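Local structure of VIN1 (Oscarella pearsei, 6BFI) at residues 668-682 with 695-709. The protein binds actin filaments and may play a role in cell-cell adhesion, as a sponge member of the vinculin/alpha-catenin family. Numbering follows the deposited sequence.
Sequences NPIHHAAASVFREAD and VKQMARKMAMMSKYT
Val677 and Val695 meet through their CG1 methyls, 3.5 Å apart, with the side chains crossing at about a right angle, and the CB of Ala681 also touches Val695 CG1. Further along, Ile670 CG2 lies 3.6 Å from Met702 CG; the turn at Met702 chi2 (69°) leaves SD beside that same methyl. Between these clusters Ala674 faces Ala699, their CA atoms 4.8 Å apart, and these small residues let the axes of the two antiparallel helical segments (171°) come within 8.0 Å. Ala699 CB fits against Phe678 CB and at the edge of its ring.

Polar bonds close both ends. Asn668 ND2 donates to Ser706 OG over 3.0 Å, nearly straight at 166° and close to the amide plane. At the other end Lys696, extended beyond CG, runs past the Phe678 ring to Asp682, where NZ meets OD1 at 3.0 Å on its anti lone pair; Arg659 from helix 649-659 also bridges OD1. An alanine in place of Lys696 would probably deprive Asp682 of one cationic partner and uncover part of the Phe678 ring. Within this vinculin-family helical bundle, close apolar packing thus sets the helix spacing, while the two terminal polar links probably help hold the register.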
loop_
_atom_site.group_PDB
_atom_site.type_symbol
_atom_site.label_atom_id
_atom_site.label_comp_id
_atom_site.label_asym_id
_atom_site.label_seq_id
_atom_site.Cartn_x
_atom_site.Cartn_y
_atom_site.Cartn_z
ATOM N N ASN A 668 22.768 17.795 -9.481
ATOM C CA ASN A 668 22.158 16.878 -10.449
ATOM C C ASN A 668 21.299 15.846 -9.733
ATOM O O ASN A 668 21.653 14.665 -9.657
ATOM C CB ASN A 668 23.236 16.191 -11.291
ATOM C CG ASN A 668 23.920 17.139 -12.254
ATOM O OD1 ASN A 668 24.835 17.871 -11.878
ATOM N ND2 ASN A 668 23.484 17.124 -13.509
ATOM N N PRO A 669 20.136 16.256 -9.210
ATOM C CA PRO A 669 19.238 15.268 -8.585
ATOM C C PRO A 669 18.711 14.235 -9.568
ATOM O O PRO A 669 18.652 13.037 -9.244
ATOM C CB PRO A 669 18.104 16.135 -8.014
ATOM C CG PRO A 669 18.654 17.527 -7.961
ATOM C CD PRO A 669 19.604 17.626 -9.109
ATOM N N ILE A 670 18.321 14.677 -10.766
ATOM C CA ILE A 670 17.839 13.753 -11.788
ATOM C C ILE A 670 18.907 12.716 -12.111
ATOM O O ILE A 670 18.613 11.522 -12.250
ATOM C CB ILE A 670 17.409 14.531 -13.044
ATOM C CG1 ILE A 670 16.302 15.532 -12.701
ATOM C CG2 ILE A 670 16.944 13.581 -14.130
ATOM C CD1 ILE A 670 15.880 16.400 -13.871
ATOM N N HIS A 671 20.165 13.155 -12.221
ATOM C CA HIS A 671 21.253 12.228 -12.513
ATOM C C HIS A 671 21.434 11.222 -11.386
ATOM O O HIS A 671 21.728 10.050 -11.637
ATOM C CB HIS A 671 22.551 13.001 -12.753
ATOM C CG HIS A 671 23.681 12.149 -13.241
ATOM N ND1 HIS A 671 24.329 11.236 -12.436
ATOM C CD2 HIS A 671 24.283 12.076 -14.450
ATOM C CE1 HIS A 671 25.279 10.636 -13.130
ATOM N NE2 HIS A 671 25.272 11.128 -14.357
ATOM N N HIS A 672 21.267 11.658 -10.137
ATOM C CA HIS A 672 21.374 10.727 -9.018
ATOM C C HIS A 672 20.272 9.676 -9.062
ATOM O O HIS A 672 20.538 8.485 -8.853
ATOM C CB HIS A 672 21.340 11.487 -7.694
ATOM C CG HIS A 672 22.656 12.088 -7.310
ATOM N ND1 HIS A 672 23.446 11.568 -6.307
ATOM C CD2 HIS A 672 23.326 13.160 -7.796
ATOM C CE1 HIS A 672 24.541 12.297 -6.188
ATOM N NE2 HIS A 672 24.493 13.268 -7.080
ATOM N N ALA A 673 19.030 10.088 -9.337
ATOM C CA ALA A 673 17.940 9.116 -9.425
ATOM C C ALA A 673 18.174 8.133 -10.568
ATOM O O ALA A 673 18.011 6.913 -10.409
ATOM C CB ALA A 673 16.603 9.839 -9.595
ATOM N N ALA A 674 18.570 8.654 -11.733
ATOM C CA ALA A 674 18.903 7.791 -12.861
ATOM C C ALA A 674 20.056 6.852 -12.531
ATOM O O ALA A 674 20.105 5.728 -13.044
ATOM C CB ALA A 674 19.235 8.636 -14.092
ATOM N N ALA A 675 20.988 7.287 -11.681
ATOM C CA ALA A 675 22.098 6.432 -11.276
ATOM C C ALA A 675 21.657 5.341 -10.314
ATOM O O ALA A 675 22.190 4.228 -10.367
ATOM C CB ALA A 675 23.205 7.270 -10.637
ATOM N N SER A 676 20.690 5.631 -9.439
ATOM C CA SER A 676 20.142 4.579 -8.591
ATOM C C SER A 676 19.412 3.535 -9.422
ATOM O O SER A 676 19.512 2.334 -9.147
ATOM C CB SER A 676 19.207 5.177 -7.539
ATOM O OG SER A 676 18.033 5.697 -8.138
ATOM N N VAL A 677 18.677 3.968 -10.449
ATOM C CA VAL A 677 17.997 3.004 -11.312
ATOM C C VAL A 677 19.012 2.185 -12.102
ATOM O O VAL A 677 18.956 0.946 -12.126
ATOM C CB VAL A 677 17.005 3.722 -12.242
ATOM C CG1 VAL A 677 16.571 2.800 -13.357
ATOM C CG2 VAL A 677 15.806 4.194 -11.453
ATOM N N PHE A 678 19.952 2.866 -12.766
ATOM C CA PHE A 678 20.974 2.175 -13.544
ATOM C C PHE A 678 21.749 1.188 -12.683
ATOM O O PHE A 678 22.094 0.093 -13.139
ATOM C CB PHE A 678 21.924 3.192 -14.179
ATOM C CG PHE A 678 23.024 2.573 -14.995
ATOM C CD1 PHE A 678 22.822 2.263 -16.330
ATOM C CD2 PHE A 678 24.260 2.306 -14.431
ATOM C CE1 PHE A 678 23.831 1.691 -17.084
ATOM C CE2 PHE A 678 25.271 1.736 -15.179
ATOM C CZ PHE A 678 25.055 1.429 -16.508
ATOM N N ARG A 679 22.025 1.555 -11.433
ATOM C CA ARG A 679 22.756 0.658 -10.548
ATOM C C ARG A 679 21.888 -0.504 -10.089
ATOM O O ARG A 679 22.396 -1.612 -9.893
ATOM C CB ARG A 679 23.289 1.435 -9.348
ATOM C CG ARG A 679 24.420 0.746 -8.621
ATOM C CD ARG A 679 25.243 1.748 -7.831
ATOM N NE ARG A 679 25.811 2.794 -8.682
ATOM C CZ ARG A 679 25.344 4.038 -8.755
ATOM N NH1 ARG A 679 24.298 4.398 -8.024
ATOM N NH2 ARG A 679 25.923 4.922 -9.558
ATOM N N GLU A 680 20.585 -0.275 -9.912
ATOM C CA GLU A 680 19.691 -1.377 -9.574
ATOM C C GLU A 680 19.634 -2.401 -10.700
ATOM O O GLU A 680 19.677 -3.612 -10.454
ATOM C CB GLU A 680 18.290 -0.847 -9.259
ATOM C CG GLU A 680 17.276 -1.926 -8.904
ATOM C CD GLU A 680 17.572 -2.593 -7.575
ATOM O OE1 GLU A 680 18.209 -1.951 -6.713
ATOM O OE2 GLU A 680 17.168 -3.762 -7.392
ATOM N N ALA A 681 19.548 -1.935 -11.946
ATOM C CA ALA A 681 19.472 -2.850 -13.078
ATOM C C ALA A 681 20.830 -3.392 -13.508
ATOM O O ALA A 681 20.875 -4.388 -14.239
ATOM C CB ALA A 681 18.799 -2.159 -14.266
ATOM N N ASP A 682 21.932 -2.782 -13.065
ATOM C CA ASP A 682 23.250 -3.155 -13.569
ATOM C C ASP A 682 23.744 -4.471 -12.984
ATOM O O ASP A 682 24.557 -5.155 -13.616
ATOM C CB ASP A 682 24.261 -2.043 -13.280
ATOM C CG ASP A 682 25.578 -2.244 -14.009
ATOM O OD1 ASP A 682 25.558 -2.757 -15.148
ATOM O OD2 ASP A 682 26.635 -1.892 -13.443
ATOM N N VAL A 695 15.175 -0.793 -18.874
ATOM C CA VAL A 695 15.402 0.028 -17.689
ATOM C C VAL A 695 16.752 0.733 -17.769
ATOM O O VAL A 695 16.868 1.915 -17.424
ATOM C CB VAL A 695 15.278 -0.829 -16.419
ATOM C CG1 VAL A 695 15.720 -0.036 -15.224
ATOM C CG2 VAL A 695 13.842 -1.293 -16.237
ATOM N N LYS A 696 17.791 0.027 -18.220
ATOM C CA LYS A 696 19.095 0.663 -18.389
ATOM C C LYS A 696 19.023 1.791 -19.410
ATOM O O LYS A 696 19.533 2.894 -19.174
ATOM C CB LYS A 696 20.139 -0.374 -18.804
ATOM C CG LYS A 696 20.953 -0.941 -17.654
ATOM C CD LYS A 696 21.978 -1.941 -18.159
ATOM C CE LYS A 696 22.912 -2.389 -17.052
ATOM N NZ LYS A 696 23.896 -3.405 -17.525
ATOM N N GLN A 697 18.383 1.530 -20.554
ATOM C CA GLN A 697 18.206 2.577 -21.557
ATOM C C GLN A 697 17.464 3.776 -20.975
ATOM O O GLN A 697 17.835 4.931 -21.228
ATOM C CB GLN A 697 17.459 2.013 -22.767
ATOM C CG GLN A 697 17.330 2.970 -23.942
ATOM C CD GLN A 697 18.549 2.968 -24.849
ATOM O OE1 GLN A 697 19.666 2.677 -24.417
ATOM N NE2 GLN A 697 18.337 3.287 -26.120
ATOM N N MET A 698 16.424 3.520 -20.177
ATOM C CA MET A 698 15.672 4.608 -19.563
ATOM C C MET A 698 16.542 5.408 -18.601
ATOM O O MET A 698 16.418 6.635 -18.512
ATOM C CB MET A 698 14.443 4.052 -18.845
ATOM C CG MET A 698 13.463 5.112 -18.375
ATOM S SD MET A 698 11.966 4.398 -17.668
ATOM C CE MET A 698 11.547 3.191 -18.925
ATOM N N ALA A 699 17.432 4.729 -17.873
ATOM C CA ALA A 699 18.350 5.433 -16.983
ATOM C C ALA A 699 19.298 6.329 -17.773
ATOM O O ALA A 699 19.514 7.493 -17.411
ATOM C CB ALA A 699 19.134 4.432 -16.136
ATOM N N ARG A 700 19.873 5.799 -18.858
ATOM C CA ARG A 700 20.733 6.610 -19.717
ATOM C C ARG A 700 20.000 7.854 -20.205
ATOM O O ARG A 700 20.502 8.982 -20.086
ATOM C CB ARG A 700 21.222 5.777 -20.904
ATOM C CG ARG A 700 21.975 4.507 -20.535
ATOM C CD ARG A 700 22.395 3.743 -21.783
ATOM N NE ARG A 700 22.971 2.438 -21.470
ATOM C CZ ARG A 700 22.381 1.274 -21.723
ATOM N NH1 ARG A 700 21.190 1.240 -22.304
ATOM N NH2 ARG A 700 22.987 0.139 -21.400
ATOM N N LYS A 701 18.793 7.663 -20.747
ATOM C CA LYS A 701 18.007 8.788 -21.241
ATOM C C LYS A 701 17.727 9.802 -20.138
ATOM O O LYS A 701 17.789 11.016 -20.373
ATOM C CB LYS A 701 16.701 8.280 -21.850
ATOM C CG LYS A 701 16.888 7.421 -23.095
ATOM C CD LYS A 701 15.561 6.846 -23.568
ATOM C CE LYS A 701 15.716 6.080 -24.871
ATOM N NZ LYS A 701 16.193 6.955 -25.975
ATOM N N MET A 702 17.432 9.329 -18.925
ATOM C CA MET A 702 17.132 10.250 -17.831
ATOM C C MET A 702 18.365 11.050 -17.428
ATOM O O MET A 702 18.257 12.234 -17.077
ATOM C CB MET A 702 16.568 9.482 -16.636
ATOM C CG MET A 702 16.098 10.370 -15.493
ATOM S SD MET A 702 14.613 11.336 -15.872
ATOM C CE MET A 702 13.367 10.048 -15.925
ATOM N N ALA A 703 19.546 10.422 -17.471
ATOM C CA ALA A 703 20.783 11.161 -17.233
ATOM C C ALA A 703 20.995 12.231 -18.298
ATOM O O ALA A 703 21.408 13.360 -17.989
ATOM C CB ALA A 703 21.972 10.201 -17.193
ATOM N N MET A 704 20.713 11.896 -19.562
ATOM C CA MET A 704 20.789 12.903 -20.615
ATOM C C MET A 704 19.832 14.057 -20.341
ATOM O O MET A 704 20.180 15.226 -20.558
ATOM C CB MET A 704 20.498 12.275 -21.977
ATOM C CG MET A 704 21.492 11.205 -22.382
ATOM S SD MET A 704 23.196 11.751 -22.165
ATOM C CE MET A 704 23.281 13.114 -23.323
ATOM N N MET A 705 18.624 13.751 -19.853
ATOM C CA MET A 705 17.691 14.813 -19.489
ATOM C C MET A 705 18.284 15.706 -18.409
ATOM O O MET A 705 18.210 16.936 -18.500
ATOM C CB MET A 705 16.354 14.239 -19.018
ATOM C CG MET A 705 15.465 15.317 -18.391
ATOM S SD MET A 705 13.838 14.801 -17.811
ATOM C CE MET A 705 13.100 14.255 -19.342
ATOM N N SER A 706 18.872 15.102 -17.373
ATOM C CA SER A 706 19.534 15.890 -16.338
ATOM C C SER A 706 20.538 16.858 -16.951
ATOM O O SER A 706 20.534 18.061 -16.648
ATOM C CB SER A 706 20.222 14.963 -15.335
ATOM O OG SER A 706 21.009 15.701 -14.416
ATOM N N LYS A 707 21.394 16.346 -17.842
ATOM C CA LYS A 707 22.376 17.203 -18.503
ATOM C C LYS A 707 21.704 18.327 -19.282
ATOM O O LYS A 707 22.208 19.457 -19.318
ATOM C CB LYS A 707 23.265 16.365 -19.422
ATOM C CG LYS A 707 24.239 17.174 -20.267
ATOM C CD LYS A 707 25.206 16.266 -21.008
ATOM C CE LYS A 707 26.073 17.051 -21.976
ATOM N NZ LYS A 707 25.265 17.661 -23.069
ATOM N N TYR A 708 20.555 18.047 -19.901
ATOM C CA TYR A 708 19.901 19.054 -20.731
ATOM C C TYR A 708 19.192 20.124 -19.906
ATOM O O TYR A 708 19.140 21.284 -20.325
ATOM C CB TYR A 708 18.923 18.381 -21.692
ATOM C CG TYR A 708 19.604 17.456 -22.674
ATOM C CD1 TYR A 708 20.908 17.697 -23.097
ATOM C CD2 TYR A 708 18.952 16.333 -23.169
ATOM C CE1 TYR A 708 21.538 16.854 -23.990
ATOM C CE2 TYR A 708 19.577 15.482 -24.061
ATOM C CZ TYR A 708 20.868 15.748 -24.467
ATOM O OH TYR A 708 21.489 14.905 -25.358
ATOM N N THR A 709 18.639 19.768 -18.744
ATOM C CA THR A 709 18.072 20.798 -17.878
ATOM C C THR A 709 19.164 21.606 -17.195
ATOM O O THR A 709 18.943 22.773 -16.853
ATOM C CB THR A 709 17.144 20.187 -16.824
ATOM O OG1 THR A 709 17.923 19.567 -15.793
ATOM C CG2 THR A 709 16.222 19.156 -17.445
HETATM O O HOH W 1 18.972 17.398 -12.261
#